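Local coordinates for nitrite transporter NirC (PDB 4FC4), which forms a pentameric channel in the cytoplasmic membrane through which nitrite is taken up and exported, at residues T84-A93 against G237-Y247; K156-A167 against C186-H197. All coordinates share one frame; numbering follows the deposited sequence.

How the contacts relate
Contact 1 packs helix 80-93 on the last transmembrane helix, 219-248, and runs from a buried end near T84 to an exposed one at K92 and Y247. Contact 2 lies deeper, near the middle of the chain, where helix 150-172 meets helix 177-192 and the turn that follows it. The two adjoin: N161 packs on T84, W162 on F240 and L166 on M241, while the backbone oxygen of T81 accepts bonds from both T84 and N161. Contact 1 relies on glycines, small side chains and a lysine-tryptophan contact at its exposed end. Contact 2 combines sulfur and aromatic groups with one weak backbone bond. Both reach a neighbouring subunit.

Contact 1 of 2, residues T84-A93 against G237-Y247; sequences TMFLTLGVKA and GVVFMGLGYWY
T88 lies across V238 at about a right angle, and both its branches touch that residue. OG1 donates to the carbonyl O of T84 at 2.7 Å, almost in line with that C=O, while packing on the V238 side chain, 3.4 Å from V238 CG2. With chi1 at -75°, CG2 is trans to the backbone N and meets V238 O, L243 CD1 and the bare CA of G242. One turn earlier T84 OG1, itself bonded to T81 O, rests 3.2 Å from G237 CA. The lack of side chains at G237 and G242 is consistent with the close approach of the helix axes, 8.0 Å at a crossing angle of -50°. Segment 237-247 opens with a wider pi-type turn, in which G237 O and V238 O bond to the amides of G242 and L243. M85 CA makes a bent CA-H...O contact with G237 O, and M85, extended through chi1 and chi2, carries SD out to M241 CB at 3.8 Å. L89 CD2 comes to 3.3 Å from G242 O. At the exposed end the aliphatic part of K92 lies over the W246 indole: CD stands 3.6 Å from the centroid of the five-membered ring, a CH-pi contact. The same face takes K92 CB, and K92 O approaches W246 CH2. The contact joins the second half of the broken second transmembrane helix to the sixth, as in other FNT channels. Since the T88 proton is spent on T84 O while the oxygen still packs on V238, the join rests on close apolar and carbonyl contacts plus the CH-pi contact of K92.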
# COMPACT_ATOMS: atom_id res chain seq x y z
N THR B 84 -1.27 -20.81 -22.15
CA THR B 84 -2.45 -21.70 -22.27
C THR B 84 -3.73 -20.91 -22.60
O THR B 84 -4.53 -21.37 -23.49
CB THR B 84 -2.72 -22.61 -21.06
OG1 THR B 84 -3.08 -21.81 -19.95
CG2 THR B 84 -1.54 -23.49 -20.72
N MET B 85 -3.92 -19.77 -21.89
CA MET B 85 -5.02 -18.81 -22.18
C MET B 85 -4.87 -18.05 -23.50
O MET B 85 -5.81 -18.03 -24.30
CB MET B 85 -5.22 -17.80 -21.06
CG MET B 85 -6.37 -16.80 -21.25
SD MET B 85 -6.46 -15.71 -19.77
CE MET B 85 -5.10 -14.58 -20.05
N PHE B 86 -3.69 -17.47 -23.75
CA PHE B 86 -3.51 -16.56 -24.88
C PHE B 86 -3.78 -17.30 -26.18
O PHE B 86 -4.56 -16.85 -27.09
CB PHE B 86 -2.08 -15.95 -24.90
CG PHE B 86 -1.81 -14.88 -23.85
CD1 PHE B 86 -2.61 -13.73 -23.75
CD2 PHE B 86 -0.73 -15.01 -22.96
CE1 PHE B 86 -2.34 -12.74 -22.78
CE2 PHE B 86 -0.45 -14.03 -21.99
CZ PHE B 86 -1.26 -12.90 -21.90
N LEU B 87 -3.11 -18.45 -26.28
CA LEU B 87 -3.18 -19.27 -27.47
C LEU B 87 -4.58 -19.81 -27.71
O LEU B 87 -4.99 -19.93 -28.85
CB LEU B 87 -2.13 -20.37 -27.42
CG LEU B 87 -0.69 -19.87 -27.25
CD1 LEU B 87 0.26 -21.05 -27.35
CD2 LEU B 87 -0.31 -18.86 -28.33
N THR B 88 -5.33 -20.06 -26.64
CA THR B 88 -6.68 -20.57 -26.77
C THR B 88 -7.54 -19.52 -27.48
O THR B 88 -8.18 -19.81 -28.53
CB THR B 88 -7.27 -20.94 -25.39
OG1 THR B 88 -6.66 -22.16 -24.94
CG2 THR B 88 -8.79 -21.11 -25.45
N LEU B 89 -7.52 -18.31 -26.91
CA LEU B 89 -8.20 -17.15 -27.46
C LEU B 89 -7.72 -16.88 -28.88
O LEU B 89 -8.53 -16.51 -29.73
CB LEU B 89 -8.04 -15.91 -26.55
CG LEU B 89 -8.81 -16.08 -25.23
CD1 LEU B 89 -8.58 -14.97 -24.23
CD2 LEU B 89 -10.30 -16.19 -25.52
N GLY B 90 -6.43 -17.07 -29.14
CA GLY B 90 -5.89 -16.95 -30.52
C GLY B 90 -6.51 -17.93 -31.50
O GLY B 90 -6.93 -17.54 -32.62
N VAL B 91 -6.61 -19.20 -31.10
CA VAL B 91 -7.27 -20.22 -31.97
C VAL B 91 -8.73 -19.82 -32.18
O VAL B 91 -9.22 -19.81 -33.31
CB VAL B 91 -7.13 -21.67 -31.40
CG1 VAL B 91 -7.95 -22.66 -32.21
CG2 VAL B 91 -5.65 -22.09 -31.35
N LYS B 92 -9.41 -19.46 -31.09
CA LYS B 92 -10.83 -19.08 -31.15
C LYS B 92 -11.07 -17.82 -32.04
O LYS B 92 -12.01 -17.79 -32.84
CB LYS B 92 -11.40 -18.93 -29.72
CG LYS B 92 -11.91 -20.25 -29.10
CD LYS B 92 -13.31 -20.56 -29.63
CE LYS B 92 -13.63 -22.04 -29.69
NZ LYS B 92 -14.24 -22.35 -31.00
N ALA B 93 -10.21 -16.82 -31.95
CA ALA B 93 -10.34 -15.61 -32.77
C ALA B 93 -9.92 -15.81 -34.22
O ALA B 93 -10.24 -14.99 -35.08
CB ALA B 93 -9.52 -14.49 -32.17
N GLY B 237 -6.52 -22.58 -17.84
CA GLY B 237 -6.10 -21.57 -18.80
C GLY B 237 -6.92 -21.66 -20.06
O GLY B 237 -7.48 -20.67 -20.50
N VAL B 238 -7.00 -22.86 -20.63
CA VAL B 238 -7.72 -23.13 -21.88
C VAL B 238 -9.24 -22.96 -21.70
O VAL B 238 -9.88 -22.28 -22.50
CB VAL B 238 -7.36 -24.54 -22.44
CG1 VAL B 238 -8.20 -24.92 -23.67
CG2 VAL B 238 -5.87 -24.61 -22.76
N VAL B 239 -9.80 -23.57 -20.65
CA VAL B 239 -11.26 -23.74 -20.54
C VAL B 239 -11.90 -22.68 -19.66
O VAL B 239 -12.78 -21.94 -20.12
CB VAL B 239 -11.68 -25.17 -20.09
CG1 VAL B 239 -13.19 -25.25 -19.93
CG2 VAL B 239 -11.23 -26.23 -21.08
N PHE B 240 -11.47 -22.60 -18.40
CA PHE B 240 -12.14 -21.67 -17.47
C PHE B 240 -11.90 -20.24 -17.91
O PHE B 240 -12.79 -19.42 -17.73
CB PHE B 240 -11.69 -21.79 -16.01
CG PHE B 240 -11.77 -23.16 -15.44
CD1 PHE B 240 -12.54 -24.18 -16.03
CD2 PHE B 240 -11.08 -23.44 -14.24
CE1 PHE B 240 -12.59 -25.45 -15.46
CE2 PHE B 240 -11.14 -24.71 -13.68
CZ PHE B 240 -11.89 -25.72 -14.27
N MET B 241 -10.72 -19.94 -18.45
CA MET B 241 -10.43 -18.56 -18.83
C MET B 241 -10.62 -18.36 -20.32
O MET B 241 -11.48 -17.58 -20.73
CB MET B 241 -9.07 -18.06 -18.31
CG MET B 241 -9.00 -17.89 -16.79
SD MET B 241 -9.99 -16.53 -16.16
CE MET B 241 -9.06 -15.13 -16.83
N GLY B 242 -9.86 -19.08 -21.14
CA GLY B 242 -9.99 -18.94 -22.59
C GLY B 242 -11.41 -19.16 -23.08
O GLY B 242 -12.06 -18.26 -23.67
N LEU B 243 -11.90 -20.37 -22.83
CA LEU B 243 -13.20 -20.72 -23.36
C LEU B 243 -14.28 -20.04 -22.54
O LEU B 243 -15.26 -19.59 -23.09
CB LEU B 243 -13.37 -22.23 -23.40
CG LEU B 243 -13.34 -22.90 -24.76
CD1 LEU B 243 -12.23 -22.36 -25.65
CD2 LEU B 243 -13.25 -24.42 -24.61
N GLY B 244 -14.07 -19.94 -21.22
CA GLY B 244 -14.98 -19.16 -20.35
C GLY B 244 -15.31 -17.78 -20.89
O GLY B 244 -16.47 -17.45 -21.12
N TYR B 245 -14.28 -16.97 -21.11
CA TYR B 245 -14.53 -15.59 -21.54
C TYR B 245 -14.98 -15.47 -22.99
O TYR B 245 -15.81 -14.60 -23.33
CB TYR B 245 -13.37 -14.66 -21.20
CG TYR B 245 -13.46 -14.17 -19.75
CD1 TYR B 245 -14.43 -13.24 -19.40
CD2 TYR B 245 -12.55 -14.60 -18.77
CE1 TYR B 245 -14.54 -12.74 -18.10
CE2 TYR B 245 -12.64 -14.08 -17.45
CZ TYR B 245 -13.66 -13.17 -17.14
OH TYR B 245 -13.84 -12.66 -15.90
N TRP B 246 -14.51 -16.38 -23.83
CA TRP B 246 -15.04 -16.52 -25.18
C TRP B 246 -16.55 -16.68 -25.20
O TRP B 246 -17.22 -15.93 -25.87
CB TRP B 246 -14.36 -17.64 -25.96
CG TRP B 246 -14.83 -17.67 -27.39
CD1 TRP B 246 -15.81 -18.49 -27.95
CD2 TRP B 246 -14.38 -16.80 -28.49
NE1 TRP B 246 -15.98 -18.20 -29.27
CE2 TRP B 246 -15.15 -17.19 -29.66
CE3 TRP B 246 -13.44 -15.77 -28.61
CZ2 TRP B 246 -14.97 -16.58 -30.91
CZ3 TRP B 246 -13.28 -15.14 -29.87
CH2 TRP B 246 -14.02 -15.55 -31.00
N TYR B 247 -17.10 -17.61 -24.42
CA TYR B 247 -18.58 -17.77 -24.43
C TYR B 247 -19.36 -16.75 -23.58
O TYR B 247 -20.57 -16.80 -23.57
CB TYR B 247 -18.98 -19.19 -24.08
CG TYR B 247 -18.54 -20.14 -25.14
CD1 TYR B 247 -19.22 -20.20 -26.38
CD2 TYR B 247 -17.42 -20.96 -24.96
CE1 TYR B 247 -18.82 -21.05 -27.40
CE2 TYR B 247 -17.01 -21.83 -25.97
CZ TYR B 247 -17.71 -21.86 -27.18
OH TYR B 247 -17.28 -22.70 -28.17

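Contact 2 of 2, residues K156-A167 against C186-H197; sequences KGALCNWLVCLA and CLLAFIASGYEH
With its sulfur trans to the backbone N (chi1 169°), C160 brings SG over the face of F190, whose unusual chi1 of 107° turns the ring to meet it. SG stands 3.6 Å from the centroid, nearly above the centre, in a cysteine sulfur-aromatic contact; the same SG approaches the H197 imidazole at its edge. The setting is the break in the fifth transmembrane helix of the FNT fold, whose first half, 177-192, runs antiparallel to helix 150-172. G194, with positive phi, closes that half in a Schellman motif, and the chain then passes extended through Y195 and E196 to H197, the N-cap of helix 198-209, where ND1 bonds to the amide of A200. The extended part is tied to helix 150-172 by a straight but weak bond from E196 N to K156 O, 3.2 Å long. The Y195 ring is held between L159 and S193: L159 CB sits squarely over one face, 3.6 Å from the ring centroid, S193 CB lies off-centre over the opposite face, and L163 CD1 comes to the edge near the ring plane. That methyl also reaches A189 CB at 3.7 Å, and V164 CG2 meets F190 CD2. The E196 carboxylate and the H197 nitrogens bond outside the two segments: E196 carries a salt bridge to K145 and a bond to N225, and H197 NE2 is held by T81 OG1, fixing the imidazole at both nitrogens. At the far end of the contact A167 CB packs 3.6 Å from C186 CB, while C186 SG lies 3.4 Å from the carbonyl O of L163.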
# COMPACT_ATOMS: atom_id res chain seq x y z
N LYS B 156 -5.49 -28.93 -8.03
CA LYS B 156 -4.76 -27.84 -7.49
C LYS B 156 -4.08 -27.01 -8.55
O LYS B 156 -3.99 -25.75 -8.44
CB LYS B 156 -3.77 -28.31 -6.46
CG LYS B 156 -4.33 -28.16 -5.09
CD LYS B 156 -3.86 -29.32 -4.28
CE LYS B 156 -2.71 -28.90 -3.42
NZ LYS B 156 -2.93 -29.56 -2.11
N GLY B 157 -3.58 -27.69 -9.57
CA GLY B 157 -3.01 -27.01 -10.71
C GLY B 157 -4.09 -26.27 -11.51
O GLY B 157 -3.87 -25.15 -12.01
N ALA B 158 -5.28 -26.85 -11.59
CA ALA B 158 -6.38 -26.15 -12.25
C ALA B 158 -6.72 -24.90 -11.43
O ALA B 158 -6.80 -23.81 -11.99
CB ALA B 158 -7.58 -27.06 -12.47
N LEU B 159 -6.83 -25.03 -10.10
CA LEU B 159 -7.19 -23.87 -9.29
C LEU B 159 -6.10 -22.74 -9.32
O LEU B 159 -6.40 -21.54 -9.36
CB LEU B 159 -7.49 -24.32 -7.88
CG LEU B 159 -8.86 -24.95 -7.64
CD1 LEU B 159 -8.79 -25.76 -6.36
CD2 LEU B 159 -10.01 -23.95 -7.56
N CYS B 160 -4.84 -23.13 -9.31
CA CYS B 160 -3.76 -22.20 -9.43
C CYS B 160 -3.88 -21.31 -10.70
O CYS B 160 -3.88 -20.08 -10.59
CB CYS B 160 -2.42 -22.95 -9.42
SG CYS B 160 -1.09 -21.82 -9.89
N ASN B 161 -3.99 -21.93 -11.87
CA ASN B 161 -3.87 -21.21 -13.12
C ASN B 161 -5.08 -20.39 -13.46
O ASN B 161 -5.02 -19.42 -14.23
CB ASN B 161 -3.51 -22.14 -14.30
CG ASN B 161 -2.73 -21.39 -15.37
OD1 ASN B 161 -2.03 -20.49 -15.01
ND2 ASN B 161 -2.87 -21.75 -16.69
N TRP B 162 -6.20 -20.78 -12.90
CA TRP B 162 -7.36 -19.90 -12.85
C TRP B 162 -6.89 -18.59 -12.31
O TRP B 162 -7.08 -17.55 -12.95
CB TRP B 162 -8.45 -20.49 -11.94
CG TRP B 162 -9.83 -20.09 -12.42
CD1 TRP B 162 -10.14 -19.11 -13.37
CD2 TRP B 162 -11.12 -20.61 -11.99
NE1 TRP B 162 -11.48 -19.01 -13.55
CE2 TRP B 162 -12.14 -19.88 -12.74
CE3 TRP B 162 -11.52 -21.61 -11.11
CZ2 TRP B 162 -13.52 -20.16 -12.61
CZ3 TRP B 162 -12.91 -21.88 -10.96
CH2 TRP B 162 -13.88 -21.16 -11.69
N LEU B 163 -6.23 -18.63 -11.14
CA LEU B 163 -5.90 -17.43 -10.42
C LEU B 163 -4.79 -16.66 -11.16
O LEU B 163 -4.86 -15.45 -11.31
CB LEU B 163 -5.52 -17.72 -8.94
CG LEU B 163 -6.76 -17.76 -8.05
CD1 LEU B 163 -6.51 -18.42 -6.68
CD2 LEU B 163 -7.35 -16.35 -7.89
N VAL B 164 -3.77 -17.37 -11.63
CA VAL B 164 -2.67 -16.71 -12.34
C VAL B 164 -3.14 -16.10 -13.70
O VAL B 164 -2.81 -14.93 -13.99
CB VAL B 164 -1.46 -17.66 -12.50
CG1 VAL B 164 -0.31 -16.95 -13.24
CG2 VAL B 164 -1.06 -18.19 -11.14
N CYS B 165 -3.88 -16.88 -14.50
CA CYS B 165 -4.59 -16.30 -15.65
C CYS B 165 -5.55 -15.17 -15.30
O CYS B 165 -5.71 -14.23 -16.08
CB CYS B 165 -5.30 -17.35 -16.46
SG CYS B 165 -4.09 -18.32 -17.38
N LEU B 166 -6.21 -15.24 -14.14
CA LEU B 166 -7.04 -14.13 -13.72
C LEU B 166 -6.20 -12.86 -13.51
O LEU B 166 -6.63 -11.76 -13.87
CB LEU B 166 -7.87 -14.48 -12.48
CG LEU B 166 -9.17 -15.21 -12.90
CD1 LEU B 166 -9.73 -16.10 -11.77
CD2 LEU B 166 -10.22 -14.25 -13.44
N ALA B 167 -4.97 -13.01 -12.99
CA ALA B 167 -4.08 -11.90 -12.77
C ALA B 167 -3.66 -11.34 -14.14
O ALA B 167 -3.67 -10.13 -14.36
CB ALA B 167 -2.87 -12.36 -11.97
N CYS B 186 -3.73 -12.15 -6.67
CA CYS B 186 -3.94 -13.52 -7.18
C CYS B 186 -2.88 -14.47 -6.71
O CYS B 186 -3.16 -15.64 -6.46
CB CYS B 186 -3.98 -13.53 -8.70
SG CYS B 186 -5.47 -12.78 -9.29
N LEU B 187 -1.64 -13.97 -6.64
CA LEU B 187 -0.56 -14.78 -6.10
C LEU B 187 -0.67 -14.97 -4.56
O LEU B 187 -0.43 -16.07 -4.10
CB LEU B 187 0.79 -14.20 -6.56
CG LEU B 187 1.19 -14.67 -7.97
CD1 LEU B 187 0.08 -14.43 -9.01
CD2 LEU B 187 2.51 -13.98 -8.36
N LEU B 188 -1.06 -13.95 -3.77
CA LEU B 188 -1.53 -14.24 -2.37
C LEU B 188 -2.46 -15.47 -2.32
O LEU B 188 -2.27 -16.42 -1.54
CB LEU B 188 -2.24 -13.03 -1.77
CG LEU B 188 -2.87 -13.15 -0.37
CD1 LEU B 188 -1.87 -13.63 0.68
CD2 LEU B 188 -3.39 -11.80 0.05
N ALA B 189 -3.45 -15.46 -3.21
CA ALA B 189 -4.54 -16.39 -3.15
C ALA B 189 -4.05 -17.80 -3.58
O ALA B 189 -4.38 -18.77 -2.89
CB ALA B 189 -5.71 -15.94 -4.05
N PHE B 190 -3.30 -17.94 -4.66
CA PHE B 190 -2.95 -19.30 -5.07
C PHE B 190 -1.94 -19.95 -4.13
O PHE B 190 -2.09 -21.11 -3.76
CB PHE B 190 -2.63 -19.41 -6.56
CG PHE B 190 -1.16 -19.61 -6.87
CD1 PHE B 190 -0.49 -20.81 -6.53
CD2 PHE B 190 -0.46 -18.62 -7.57
CE1 PHE B 190 0.87 -20.96 -6.81
CE2 PHE B 190 0.87 -18.81 -7.88
CZ PHE B 190 1.54 -19.96 -7.49
N ILE B 191 -0.91 -19.19 -3.71
CA ILE B 191 0.12 -19.76 -2.83
C ILE B 191 -0.53 -20.07 -1.47
O ILE B 191 -0.45 -21.20 -0.98
CB ILE B 191 1.32 -18.77 -2.62
CG1 ILE B 191 2.13 -18.57 -3.91
CG2 ILE B 191 2.23 -19.23 -1.47
CD1 ILE B 191 3.16 -19.67 -4.13
N ALA B 192 -1.15 -19.06 -0.85
CA ALA B 192 -1.74 -19.26 0.47
C ALA B 192 -2.84 -20.33 0.50
O ALA B 192 -3.01 -20.97 1.51
CB ALA B 192 -2.24 -17.93 1.09
N SER B 193 -3.57 -20.56 -0.58
CA SER B 193 -4.62 -21.57 -0.55
C SER B 193 -4.06 -22.99 -0.71
O SER B 193 -4.82 -23.93 -0.59
CB SER B 193 -5.66 -21.30 -1.66
OG SER B 193 -6.28 -20.02 -1.55
N GLY B 194 -2.78 -23.16 -1.02
CA GLY B 194 -2.23 -24.50 -1.35
C GLY B 194 -2.18 -24.85 -2.85
O GLY B 194 -1.91 -26.00 -3.18
N TYR B 195 -2.43 -23.93 -3.79
CA TYR B 195 -2.54 -24.41 -5.20
C TYR B 195 -1.15 -24.63 -5.92
O TYR B 195 -0.12 -24.18 -5.45
CB TYR B 195 -3.48 -23.53 -6.02
CG TYR B 195 -4.83 -23.29 -5.42
CD1 TYR B 195 -5.51 -24.29 -4.70
CD2 TYR B 195 -5.45 -22.03 -5.55
CE1 TYR B 195 -6.77 -24.06 -4.16
CE2 TYR B 195 -6.69 -21.78 -5.00
CZ TYR B 195 -7.36 -22.79 -4.32
OH TYR B 195 -8.59 -22.50 -3.79
N GLU B 196 -1.12 -25.32 -7.04
CA GLU B 196 0.15 -25.79 -7.65
C GLU B 196 0.46 -25.04 -8.96
O GLU B 196 -0.37 -25.07 -9.90
CB GLU B 196 0.07 -27.31 -7.98
CG GLU B 196 0.09 -28.29 -6.80
CD GLU B 196 1.42 -28.34 -6.04
OE1 GLU B 196 2.44 -28.93 -6.49
OE2 GLU B 196 1.42 -27.74 -4.97
N HIS B 197 1.62 -24.40 -9.04
CA HIS B 197 2.02 -23.70 -10.28
C HIS B 197 3.12 -24.50 -10.93
O HIS B 197 4.14 -24.74 -10.30
CB HIS B 197 2.45 -22.23 -9.98
CG HIS B 197 2.66 -21.40 -11.23
ND1 HIS B 197 3.86 -20.96 -11.60
CD2 HIS B 197 1.75 -21.00 -12.24
CE1 HIS B 197 3.75 -20.30 -12.81
NE2 HIS B 197 2.45 -20.31 -13.18